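Local structure of regulator of chromosome condensation (Saccharomyces cerevisiae, 3OF7) at residues Met159-Ala162 / Glu168-Ala171; Ile216-Glu221 / Phe226-Gly231; Asn374-Phe379 / Glu419-Ile424; Asp431-Leu436 / Glu457-Glu462. The protein promotes the exchange of GDP for GTP on the small GTPases Gsp1 and Gsp2, binds chromatin and controls RNA metabolism and nuclear transport. One frame throughout, in Å; residues are numbered along the deposited sequence.

Interaction 1 of 4, residues Met159-Ala162 / Glu168-Ala171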
loop_
_atom_site.group_PDB
_atom_site.type_symbol
_atom_site.label_atom_id
_atom_site.label_comp_id
_atom_site.label_asym_id
_atom_site.label_seq_id
_atom_site.Cartn_x
_atom_site.Cartn_y
_atom_site.Cartn_z
ATOM N N MET A 159 -1.970 -5.501 -11.343
ATOM C CA MET A 159 -1.170 -4.600 -12.190
ATOM C C MET A 159 0.027 -4.003 -11.471
ATOM O O MET A 159 0.092 -3.977 -10.242
ATOM C CB MET A 159 -2.010 -3.549 -12.964
ATOM C CG MET A 159 -2.432 -2.266 -12.258
ATOM S SD MET A 159 -1.321 -0.837 -12.022
ATOM C CE MET A 159 -1.002 -0.179 -13.666
ATOM N N SER A 160 0.979 -3.542 -12.265
ATOM C CA SER A 160 2.232 -3.033 -11.758
ATOM C C SER A 160 2.544 -1.733 -12.470
ATOM O O SER A 160 2.164 -1.548 -13.633
ATOM C CB SER A 160 3.335 -4.047 -12.026
ATOM O OG SER A 160 3.138 -5.213 -11.250
ATOM N N CYS A 161 3.228 -0.838 -11.771
ATOM C CA CYS A 161 3.529 0.482 -12.303
ATOM C C CYS A 161 4.875 0.978 -11.795
ATOM O O CYS A 161 5.213 0.781 -10.630
ATOM C CB CYS A 161 2.424 1.472 -11.938
ATOM S SG CYS A 161 2.563 3.070 -12.782
ATOM N N ALA A 162 5.643 1.598 -12.689
ATOM C CA ALA A 162 6.896 2.243 -12.310
ATOM C C ALA A 162 6.879 3.677 -12.799
ATOM O O ALA A 162 6.635 3.938 -13.993
ATOM C CB ALA A 162 8.099 1.492 -12.895
ATOM N N GLU A 168 7.737 9.786 -16.850
ATOM C CA GLU A 168 7.143 8.693 -17.624
ATOM C C GLU A 168 6.662 7.557 -16.727
ATOM O O GLU A 168 7.257 7.288 -15.678
ATOM C CB GLU A 168 8.139 8.148 -18.640
ATOM C CG GLU A 168 8.509 9.153 -19.741
ATOM C CD GLU A 168 9.203 8.516 -20.929
ATOM O OE1 GLU A 168 9.709 7.382 -20.810
ATOM O OE2 GLU A 168 9.244 9.160 -22.001
ATOM N N VAL A 169 5.596 6.893 -17.168
ATOM C CA VAL A 169 4.982 5.800 -16.422
ATOM C C VAL A 169 5.007 4.522 -17.258
ATOM O O VAL A 169 4.516 4.504 -18.386
ATOM C CB VAL A 169 3.520 6.158 -16.020
ATOM C CG1 VAL A 169 2.806 4.957 -15.405
ATOM C CG2 VAL A 169 3.503 7.327 -15.051
ATOM N N TYR A 170 5.595 3.462 -16.708
ATOM C CA TYR A 170 5.512 2.134 -17.314
ATOM C C TYR A 170 4.558 1.272 -16.497
ATOM O O TYR A 170 4.572 1.314 -15.268
ATOM C CB TYR A 170 6.896 1.471 -17.443
ATOM C CG TYR A 170 7.626 1.898 -18.702
ATOM C CD1 TYR A 170 8.034 3.222 -18.877
ATOM C CD2 TYR A 170 7.879 0.986 -19.730
ATOM C CE1 TYR A 170 8.679 3.631 -20.035
ATOM C CE2 TYR A 170 8.532 1.384 -20.895
ATOM C CZ TYR A 170 8.928 2.708 -21.038
ATOM O OH TYR A 170 9.571 3.106 -22.188
ATOM N N ALA A 171 3.717 0.519 -17.192
ATOM C CA ALA A 171 2.684 -0.282 -16.545
ATOM C C ALA A 171 2.585 -1.648 -17.199
ATOM O O ALA A 171 2.956 -1.814 -18.370
ATOM C CB ALA A 171 1.349 0.440 -16.580
#

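Interaction 2 of 4, residues Ile216-Glu221 / Phe226-Gly231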
loop_
_atom_site.group_PDB
_atom_site.type_symbol
_atom_site.label_atom_id
_atom_site.label_comp_id
_atom_site.label_asym_id
_atom_site.label_seq_id
_atom_site.Cartn_x
_atom_site.Cartn_y
_atom_site.Cartn_z
ATOM N N ILE A 216 -5.598 2.407 -10.171
ATOM C CA ILE A 216 -4.441 3.144 -9.703
ATOM C C ILE A 216 -4.705 4.638 -9.913
ATOM O O ILE A 216 -5.349 5.036 -10.898
ATOM C CB ILE A 216 -3.128 2.631 -10.392
ATOM C CG1 ILE A 216 -1.888 3.398 -9.887
ATOM C CG2 ILE A 216 -3.262 2.663 -11.929
ATOM C CD1 ILE A 216 -0.561 2.782 -10.340
ATOM N N LEU A 217 -4.244 5.445 -8.961
ATOM C CA LEU A 217 -4.323 6.902 -9.041
ATOM C C LEU A 217 -2.942 7.467 -9.364
ATOM O O LEU A 217 -1.931 6.881 -8.989
ATOM C CB LEU A 217 -4.810 7.484 -7.718
ATOM C CG LEU A 217 -6.132 6.998 -7.112
ATOM C CD1 LEU A 217 -6.380 7.740 -5.844
ATOM C CD2 LEU A 217 -7.286 7.227 -8.086
ATOM N N PHE A 218 -2.921 8.593 -10.080
ATOM C CA PHE A 218 -1.690 9.326 -10.404
ATOM C C PHE A 218 -1.887 10.784 -10.002
ATOM O O PHE A 218 -3.002 11.322 -10.101
ATOM C CB PHE A 218 -1.366 9.295 -11.912
ATOM C CG PHE A 218 -1.275 7.915 -12.522
ATOM C CD1 PHE A 218 -0.050 7.264 -12.625
ATOM C CD2 PHE A 218 -2.410 7.283 -13.030
ATOM C CE1 PHE A 218 0.052 5.995 -13.208
ATOM C CE2 PHE A 218 -2.326 6.007 -13.606
ATOM C CZ PHE A 218 -1.092 5.362 -13.695
ATOM N N LEU A 219 -0.805 11.420 -9.555
ATOM C CA LEU A 219 -0.801 12.849 -9.231
ATOM C C LEU A 219 0.253 13.538 -10.091
ATOM O O LEU A 219 1.358 13.010 -10.261
ATOM C CB LEU A 219 -0.477 13.068 -7.750
ATOM C CG LEU A 219 -0.445 14.499 -7.194
ATOM C CD1 LEU A 219 -1.804 15.209 -7.336
ATOM C CD2 LEU A 219 -0.026 14.459 -5.717
ATOM N N ASP A 220 -0.084 14.699 -10.647
ATOM C CA ASP A 220 0.903 15.425 -11.458
ATOM C C ASP A 220 1.412 16.695 -10.779
ATOM O O ASP A 220 0.947 17.063 -9.698
ATOM C CB ASP A 220 0.414 15.657 -12.899
ATOM C CG ASP A 220 -0.621 16.757 -13.017
ATOM O OD1 ASP A 220 -0.838 17.513 -12.049
ATOM O OD2 ASP A 220 -1.228 16.859 -14.109
ATOM N N GLU A 221 2.370 17.357 -11.429
ATOM C CA GLU A 221 3.027 18.550 -10.879
ATOM C C GLU A 221 2.076 19.670 -10.466
ATOM O O GLU A 221 2.350 20.369 -9.494
ATOM C CB GLU A 221 4.033 19.119 -11.876
ATOM C CG GLU A 221 5.193 18.222 -12.198
ATOM C CD GLU A 221 6.113 18.855 -13.221
ATOM O OE1 GLU A 221 7.133 19.451 -12.808
ATOM O OE2 GLU A 221 5.805 18.777 -14.428
ATOM N N PHE A 226 -5.441 11.676 -11.522
ATOM C CA PHE A 226 -5.937 10.834 -12.596
ATOM C C PHE A 226 -6.206 9.455 -12.040
ATOM O O PHE A 226 -5.499 9.000 -11.137
ATOM C CB PHE A 226 -4.900 10.729 -13.712
ATOM C CG PHE A 226 -4.510 12.057 -14.284
ATOM C CD1 PHE A 226 -3.572 12.857 -13.643
ATOM C CD2 PHE A 226 -5.120 12.529 -15.440
ATOM C CE1 PHE A 226 -3.223 14.103 -14.166
ATOM C CE2 PHE A 226 -4.779 13.775 -15.970
ATOM C CZ PHE A 226 -3.829 14.557 -15.335
ATOM N N ALA A 227 -7.217 8.792 -12.584
ATOM C CA ALA A 227 -7.545 7.435 -12.150
ATOM C C ALA A 227 -7.650 6.513 -13.358
ATOM O O ALA A 227 -7.998 6.955 -14.465
ATOM C CB ALA A 227 -8.820 7.440 -11.327
ATOM N N TRP A 228 -7.323 5.239 -13.146
ATOM C CA TRP A 228 -7.271 4.239 -14.208
ATOM C C TRP A 228 -7.592 2.859 -13.631
ATOM O O TRP A 228 -7.004 2.448 -12.623
ATOM C CB TRP A 228 -5.871 4.255 -14.836
ATOM C CG TRP A 228 -5.572 3.278 -15.963
ATOM C CD1 TRP A 228 -6.449 2.754 -16.884
ATOM C CD2 TRP A 228 -4.278 2.775 -16.313
ATOM N NE1 TRP A 228 -5.774 1.930 -17.766
ATOM C CE2 TRP A 228 -4.442 1.929 -17.439
ATOM C CE3 TRP A 228 -2.992 2.942 -15.773
ATOM C CZ2 TRP A 228 -3.368 1.253 -18.033
ATOM C CZ3 TRP A 228 -1.923 2.276 -16.370
ATOM C CH2 TRP A 228 -2.119 1.433 -17.482
ATOM N N GLY A 229 -8.523 2.151 -14.273
ATOM C CA GLY A 229 -8.818 0.762 -13.918
ATOM C C GLY A 229 -10.300 0.505 -13.728
ATOM O O GLY A 229 -11.140 1.180 -14.340
ATOM N N ASN A 230 -10.628 -0.469 -12.881
ATOM C CA ASN A 230 -12.025 -0.753 -12.561
ATOM C C ASN A 230 -12.689 0.423 -11.850
ATOM O O ASN A 230 -12.035 1.150 -11.106
ATOM C CB ASN A 230 -12.143 -2.030 -11.722
ATOM C CG ASN A 230 -13.583 -2.537 -11.628
ATOM O OD1 ASN A 230 -14.340 -2.466 -12.594
ATOM N ND2 ASN A 230 -13.959 -3.052 -10.458
ATOM N N GLY A 231 -13.984 0.619 -12.096
ATOM C CA GLY A 231 -14.697 1.764 -11.550
ATOM C C GLY A 231 -16.034 1.448 -10.912
ATOM O O GLY A 231 -16.828 2.352 -10.658
#

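Interaction 3 of 4, residues Asn374-Phe379 / Glu419-Ile424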
loop_
_atom_site.group_PDB
_atom_site.type_symbol
_atom_site.label_atom_id
_atom_site.label_comp_id
_atom_site.label_asym_id
_atom_site.label_seq_id
_atom_site.Cartn_x
_atom_site.Cartn_y
_atom_site.Cartn_z
ATOM N N ASN A 374 -4.872 5.128 21.113
ATOM C CA ASN A 374 -4.240 5.440 22.386
ATOM C C ASN A 374 -3.409 4.276 22.874
ATOM O O ASN A 374 -3.565 3.152 22.387
ATOM C CB ASN A 374 -5.301 5.831 23.416
ATOM C CG ASN A 374 -5.967 7.152 23.084
ATOM O OD1 ASN A 374 -7.193 7.248 23.044
ATOM N ND2 ASN A 374 -5.159 8.177 22.831
ATOM N N ASN A 375 -2.517 4.546 23.828
ATOM C CA ASN A 375 -1.649 3.513 24.393
ATOM C C ASN A 375 -0.807 2.818 23.314
ATOM O O ASN A 375 -0.673 1.589 23.291
ATOM C CB ASN A 375 -2.465 2.511 25.226
ATOM C CG ASN A 375 -3.326 3.194 26.283
ATOM O OD1 ASN A 375 -4.533 2.963 26.358
ATOM N ND2 ASN A 375 -2.709 4.050 27.096
ATOM N N VAL A 376 -0.262 3.629 22.410
ATOM C CA VAL A 376 0.638 3.160 21.358
ATOM C C VAL A 376 1.837 4.096 21.306
ATOM O O VAL A 376 1.736 5.250 21.730
ATOM C CB VAL A 376 -0.052 3.141 19.959
ATOM C CG1 VAL A 376 -1.135 2.060 19.892
ATOM C CG2 VAL A 376 -0.629 4.516 19.598
ATOM N N PRO A 377 2.978 3.615 20.777
ATOM C CA PRO A 377 4.069 4.539 20.503
ATOM C C PRO A 377 3.707 5.515 19.383
ATOM O O PRO A 377 2.713 5.316 18.669
ATOM C CB PRO A 377 5.200 3.615 20.024
ATOM C CG PRO A 377 4.515 2.398 19.532
ATOM C CD PRO A 377 3.317 2.228 20.400
ATOM N N LYS A 378 4.515 6.562 19.243
ATOM C CA LYS A 378 4.453 7.435 18.079
ATOM C C LYS A 378 4.946 6.660 16.861
ATOM O O LYS A 378 5.956 5.946 16.940
ATOM C CB LYS A 378 5.306 8.689 18.306
ATOM C CG LYS A 378 4.856 9.543 19.493
ATOM C CD LYS A 378 3.642 10.402 19.147
ATOM C CE LYS A 378 3.097 11.141 20.375
ATOM N NZ LYS A 378 2.247 12.309 19.992
ATOM N N PHE A 379 4.221 6.774 15.749
ATOM C CA PHE A 379 4.598 6.064 14.521
ATOM C C PHE A 379 5.178 6.992 13.468
ATOM O O PHE A 379 4.784 8.147 13.369
ATOM C CB PHE A 379 3.415 5.299 13.924
ATOM C CG PHE A 379 2.866 4.226 14.826
ATOM C CD1 PHE A 379 1.571 4.316 15.322
ATOM C CD2 PHE A 379 3.644 3.121 15.172
ATOM C CE1 PHE A 379 1.048 3.311 16.160
ATOM C CE2 PHE A 379 3.133 2.117 16.000
ATOM C CZ PHE A 379 1.834 2.215 16.493
ATOM N N GLU A 419 -6.105 -7.347 18.383
ATOM C CA GLU A 419 -7.019 -6.224 18.631
ATOM C C GLU A 419 -6.412 -4.824 18.539
ATOM O O GLU A 419 -7.070 -3.892 18.072
ATOM C CB GLU A 419 -7.725 -6.402 19.980
ATOM C CG GLU A 419 -8.890 -5.448 20.190
ATOM C CD GLU A 419 -9.686 -5.769 21.445
ATOM O OE1 GLU A 419 -9.099 -6.338 22.388
ATOM O OE2 GLU A 419 -10.891 -5.449 21.487
ATOM N N VAL A 420 -5.180 -4.672 19.014
ATOM C CA VAL A 420 -4.515 -3.374 19.049
ATOM C C VAL A 420 -3.100 -3.534 18.500
ATOM O O VAL A 420 -2.590 -4.648 18.458
ATOM C CB VAL A 420 -4.442 -2.789 20.493
ATOM C CG1 VAL A 420 -5.837 -2.409 20.995
ATOM C CG2 VAL A 420 -3.760 -3.771 21.460
ATOM N N PRO A 421 -2.462 -2.422 18.079
ATOM C CA PRO A 421 -1.094 -2.497 17.567
ATOM C C PRO A 421 -0.155 -3.202 18.555
ATOM O O PRO A 421 -0.019 -2.780 19.708
ATOM C CB PRO A 421 -0.713 -1.030 17.380
ATOM C CG PRO A 421 -2.032 -0.365 17.084
ATOM C CD PRO A 421 -2.999 -1.049 17.997
ATOM N N THR A 422 0.480 -4.270 18.086
ATOM C CA THR A 422 1.250 -5.157 18.941
ATOM C C THR A 422 2.658 -5.326 18.383
ATOM O O THR A 422 2.857 -5.644 17.203
ATOM C CB THR A 422 0.516 -6.512 19.111
ATOM O OG1 THR A 422 -0.777 -6.273 19.686
ATOM C CG2 THR A 422 1.281 -7.465 20.009
ATOM N N ARG A 423 3.633 -5.104 19.255
ATOM C CA ARG A 423 5.047 -5.207 18.904
ATOM C C ARG A 423 5.397 -6.543 18.258
ATOM O O ARG A 423 5.038 -7.601 18.772
ATOM C CB ARG A 423 5.876 -5.003 20.175
ATOM C CG ARG A 423 7.368 -5.149 20.023
ATOM C CD ARG A 423 8.005 -4.904 21.383
ATOM N NE ARG A 423 9.451 -5.061 21.362
ATOM C CZ ARG A 423 10.206 -5.143 22.453
ATOM N NH1 ARG A 423 9.643 -5.091 23.655
ATOM N NH2 ARG A 423 11.520 -5.277 22.341
ATOM N N ILE A 424 6.084 -6.484 17.119
ATOM C CA ILE A 424 6.654 -7.676 16.509
ATOM C C ILE A 424 8.058 -7.858 17.095
ATOM O O ILE A 424 8.954 -7.028 16.874
ATOM C CB ILE A 424 6.720 -7.585 14.971
ATOM C CG1 ILE A 424 5.306 -7.399 14.384
ATOM C CG2 ILE A 424 7.384 -8.837 14.399
ATOM C CD1 ILE A 424 5.272 -7.016 12.899
HETATM O O HOH W 1 -1.266 -0.956 21.366
#

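Interaction 4 of 4, residues Asp431-Leu436 / Glu457-Glu462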
loop_
_atom_site.group_PDB
_atom_site.type_symbol
_atom_site.label_atom_id
_atom_site.label_comp_id
_atom_site.label_asym_id
_atom_site.label_seq_id
_atom_site.Cartn_x
_atom_site.Cartn_y
_atom_site.Cartn_z
ATOM N N ASP A 431 16.739 -6.648 16.579
ATOM C CA ASP A 431 17.788 -5.637 16.647
ATOM C C ASP A 431 17.926 -4.858 15.332
ATOM O O ASP A 431 18.982 -4.280 15.026
ATOM C CB ASP A 431 19.107 -6.272 17.092
ATOM C CG ASP A 431 19.020 -6.852 18.491
ATOM O OD1 ASP A 431 18.423 -6.203 19.373
ATOM O OD2 ASP A 431 19.547 -7.962 18.717
ATOM N N HIS A 432 16.843 -4.850 14.555
ATOM C CA HIS A 432 16.814 -4.086 13.309
ATOM C C HIS A 432 16.072 -2.783 13.486
ATOM O O HIS A 432 15.112 -2.694 14.260
ATOM C CB HIS A 432 16.152 -4.879 12.179
ATOM C CG HIS A 432 17.097 -5.745 11.413
ATOM N ND1 HIS A 432 17.637 -6.902 11.933
ATOM C CD2 HIS A 432 17.588 -5.631 10.155
ATOM C CE1 HIS A 432 18.426 -7.459 11.032
ATOM N NE2 HIS A 432 18.406 -6.712 9.941
ATOM N N ASN A 433 16.536 -1.785 12.742
ATOM C CA ASN A 433 15.859 -0.529 12.562
ATOM C C ASN A 433 14.985 -0.707 11.312
ATOM O O ASN A 433 15.492 -0.706 10.201
ATOM C CB ASN A 433 16.929 0.555 12.349
ATOM C CG ASN A 433 16.378 1.958 12.411
ATOM O OD1 ASN A 433 16.864 2.864 11.711
ATOM N ND2 ASN A 433 15.383 2.162 13.253
ATOM N N ILE A 434 13.682 -0.905 11.502
ATOM C CA ILE A 434 12.757 -1.104 10.371
ATOM C C ILE A 434 12.511 0.246 9.693
ATOM O O ILE A 434 12.170 1.226 10.363
ATOM C CB ILE A 434 11.416 -1.757 10.816
ATOM C CG1 ILE A 434 11.659 -3.157 11.420
ATOM C CG2 ILE A 434 10.404 -1.829 9.645
ATOM C CD1 ILE A 434 12.348 -4.161 10.463
ATOM N N ILE A 435 12.696 0.282 8.375
ATOM C CA ILE A 435 12.646 1.537 7.611
ATOM C C ILE A 435 11.383 1.612 6.742
ATOM O O ILE A 435 10.704 2.653 6.705
ATOM C CB ILE A 435 13.923 1.713 6.728
ATOM C CG1 ILE A 435 15.215 1.556 7.549
ATOM C CG2 ILE A 435 13.923 3.067 5.985
ATOM C CD1 ILE A 435 15.366 2.556 8.672
ATOM N N LEU A 436 11.070 0.515 6.053
ATOM C CA LEU A 436 9.923 0.472 5.142
ATOM C C LEU A 436 9.039 -0.726 5.456
ATOM O O LEU A 436 9.536 -1.773 5.858
ATOM C CB LEU A 436 10.394 0.395 3.683
ATOM C CG LEU A 436 11.246 1.537 3.108
ATOM C CD1 LEU A 436 11.740 1.165 1.699
ATOM C CD2 LEU A 436 10.506 2.874 3.069
ATOM N N GLU A 457 21.435 -2.660 22.005
ATOM C CA GLU A 457 21.370 -2.860 23.445
ATOM C C GLU A 457 20.630 -1.713 24.130
ATOM O O GLU A 457 19.808 -1.944 25.017
ATOM C CB GLU A 457 22.782 -3.025 24.020
ATOM C CG GLU A 457 22.841 -3.793 25.313
ATOM C CD GLU A 457 24.270 -4.114 25.738
ATOM O OE1 GLU A 457 25.210 -3.427 25.279
ATOM O OE2 GLU A 457 24.447 -5.056 26.535
ATOM N N LYS A 458 20.913 -0.483 23.703
ATOM C CA LYS A 458 20.242 0.702 24.242
ATOM C C LYS A 458 18.719 0.652 24.049
ATOM O O LYS A 458 17.959 0.865 25.006
ATOM C CB LYS A 458 20.812 1.976 23.610
ATOM C CG LYS A 458 20.350 3.262 24.290
ATOM C CD LYS A 458 20.571 4.472 23.387
ATOM N N ARG A 459 18.281 0.373 22.818
ATOM C CA ARG A 459 16.845 0.252 22.514
ATOM C C ARG A 459 16.198 -0.900 23.292
ATOM O O ARG A 459 15.140 -0.724 23.895
ATOM C CB ARG A 459 16.587 0.105 21.003
ATOM C CG ARG A 459 15.099 0.215 20.623
ATOM C CD ARG A 459 14.850 0.056 19.120
ATOM N NE ARG A 459 15.026 -1.320 18.653
ATOM C CZ ARG A 459 14.976 -1.697 17.380
ATOM N NH1 ARG A 459 14.752 -0.801 16.419
ATOM N NH2 ARG A 459 15.156 -2.973 17.058
ATOM N N ALA A 460 16.838 -2.067 23.279
ATOM C CA ALA A 460 16.368 -3.216 24.062
ATOM C C ALA A 460 16.196 -2.879 25.551
ATOM O O ALA A 460 15.178 -3.234 26.155
ATOM C CB ALA A 460 17.299 -4.402 23.884
ATOM N N ASP A 461 17.178 -2.186 26.130
ATOM C CA ASP A 461 17.097 -1.747 27.529
ATOM C C ASP A 461 15.942 -0.779 27.739
ATOM O O ASP A 461 15.228 -0.874 28.738
ATOM C CB ASP A 461 18.409 -1.106 27.997
ATOM C CG ASP A 461 19.539 -2.118 28.161
ATOM O OD1 ASP A 461 19.259 -3.329 28.260
ATOM O OD2 ASP A 461 20.718 -1.699 28.185
ATOM N N GLU A 462 15.754 0.144 26.796
ATOM C CA GLU A 462 14.644 1.102 26.863
ATOM C C GLU A 462 13.276 0.411 26.845
ATOM O O GLU A 462 12.383 0.760 27.624
ATOM C CB GLU A 462 14.742 2.126 25.724
ATOM C CG GLU A 462 15.801 3.207 25.932
ATOM C CD GLU A 462 16.162 3.950 24.649
ATOM O OE1 GLU A 462 15.756 3.502 23.552
ATOM O OE2 GLU A 462 16.864 4.984 24.736
#

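Interaction 1 of 4, residues Met159-Ala162 / Glu168-Ala171
The ring of Tyr-170, whose backbone is paired with Ala-162, is the flat group here: Glu-168 OE1 approaches the ring edge in its plane, 4.0 Å from Tyr-170 CE1, while Phe-141, Pro-142 and Pro-143 also pack against this side chain. The two strands run antiparallel at 158°. Ala-162 N donates to Tyr-170 O at 2.8 Å and Tyr-170 N returns a bond to Ala-162 O at 2.9 Å. The next pair, Cys-161 and Ala-171, is non-hydrogen-bonded; there the CA of Ala-171 leans on Ser-160 O (3.2 Å).

Met-159, Cys-161, Val-169 and Ala-171 share one face. The Met-159 chain bends at each of its torsions, starting from a chi1 of 83°, and this folding carries CE across to 3.8 Å from Ala-171 CB. Cys-161 SG and Val-169 CG1, each anti to its own backbone N, meet on this face; their 3.2 Å separation is short and doubtful in detail.

Ile-216 and Phe-218 of the following blade cover this face. On the other, Ser-160 packs on His-78 and Leu-80 of a preceding blade, and its OG is bonded to Ala-98 O. Such a hairpin, packed between neighbouring sheets, is part of a blade of the RCC1-type beta-propeller.

Interaction 2 of 4, residues Ile216-Glu221 / Phe226-Gly231
Residues 216-220 and 226-229 run antiparallel at 156°, their axes 4.7 Å apart, with two hydrogen-bonded pairs, Ile-216 with Trp-228 and Phe-218 with Phe-226, flanking the non-hydrogen-bonded pair Leu-217 and Ala-227. This is a beta hairpin of a propeller blade, and it spans the junction of RCC1 repeats 3 and 4, so that blade and sequence repeat are out of step. On one face Leu-217 CD2 rests on Ala-227 CB. The opposite face is aromatic. Phe-218 and Trp-228 meet edge against edge, Phe-218 CZ lying 3.7 Å from Trp-228 CE3, while Ile-216 CG2 reaches the same CE3 from alongside the indole. Phe-201 packs against both phenylalanines, and Phe-175 and Phe-184 set their rings edge-to-face with Trp-228. Were Phe-218 cut back to an alanine, a gap would probably open beside the indole and Trp-228 would be likely to shift, since the ring that abuts its six-membered edge would be gone. At the turn end, Asp-220 has its carboxylate swung over by a chi1 of 76° and bonded to Ser-202 OG and Met-224 N. The carboxylate plane stands 65° from the Phe-226 ring, and OD2 touches that ring's edge 3.4 Å from Phe-226 CE1.

Interaction 3 of 4, residues Asn374-Phe379 / Glu419-Ile424
Val-376 meets Pro-421 with a single methyl group, and its side chain can be traced outward atom by atom. CB heads toward the segment 419-424 without touching it. From there CG1, set anti to the carbonyl carbon by a chi1 of -69°, lands obliquely on the proline ring, 3.8 Å from Pro-421 CG and only slightly farther from its CB and CD. The second branch, CG2, turns instead to its own segment and lies 4.0 Å from Phe-379 CE1. That phenylalanine completes the apolar cluster: Phe-379 CZ comes to 4.2 Å from Pro-421 CB, while Pro-377 O sits over one face of the ring, offset toward the rim.

Polar atoms border this small patch. A water lies within bonding distance of Asn-375 O (3.2 Å) and Pro-421 O (2.8 Å), and Thr-422 OG1 donates to Val-420 O from above the carbonyl plane, at the corner the chain turns at residue 420. Pro-421 also packs on Trp-401 and Leu-373. The contact sets the loop leading into strand 379-384, with Phe-379 at its start, against strand 421-423 at the other side of the same four-stranded sheet, strands 388-393 and 398-402 lying between.

Interaction 4 of 4, residues Asp431-Leu436 / Glu457-Glu462
Arg-459 and His-432 carry the contact, and hydrogen bonding is its leading component. Both terminal nitrogens of the guanidinium converge on a single backbone oxygen: Arg-459 NH2 lies 2.8 Å from His-432 O and Arg-459 NH1 2.9 Å from that same oxygen. The acceptor sits within 5° of the guanidinium plane, at its edge, whereas the donors approach from one face of the carbonyl, 40° and 46° out of its plane, so neither bond uses a lone-pair direction. Each nitrogen has a further carbonyl partner, NH1 at Asn-395 O and NH2 at Gln-430 O. The side chain leaves the helix extended, and a bend at chi3 turns the NH1/NH2 edge of the guanidinium toward His-432 O.

Van der Waals contact is slight. Arg-459 NH2 passes 3.8 Å from Asp-431 CA, and NH1 stands 4.0 Å from Asn-433 CA, while Ile-397 and Leu-451 pack against the arginine.

Electrostatic pairing is weaker still, for Asp-431 OD1 stays 5.1 Å from Arg-459 NH2, too far to count as a salt bridge. The ring of His-432 turns elsewhere, its NE2 bonded to Asp-30.

With a leucine in place of Arg-459, which has no N-H to offer, His-432 O would probably be left without these two donors, and this polar link between helix and strand would be lost. The chemistry is consistent with a buried, probably charged guanidinium held by backbone carbonyls, with no salt bridge to Asp-431, linking the C-terminal helix 453-464 to the edge strand 432-439 of the propeller's closing blade.

Overall arrangement
Taken together, the four contacts illustrate how chemistry follows position in a propeller. Interactions 1 and 2 are buried hairpins of successive blades, whose centres lie 12 Å apart and whose faces touch directly, Cys-161 CB reaching Ile-216 CD1 at 3.6 Å; both combine regular backbone pairing with apolar packing. Interactions 3 and 4 lie across the chain's centre from interaction 2, are only partly buried and have no strand pairing. Interaction 3 sets the loop entering a blade against that blade's last strand and depends on a few methyl and ring contacts beside a water, whereas interaction 4 attaches a helix by one charged side chain. Their nearest atoms remain about 6 Å apart, though strands 421-423 and 432-439 are consecutive.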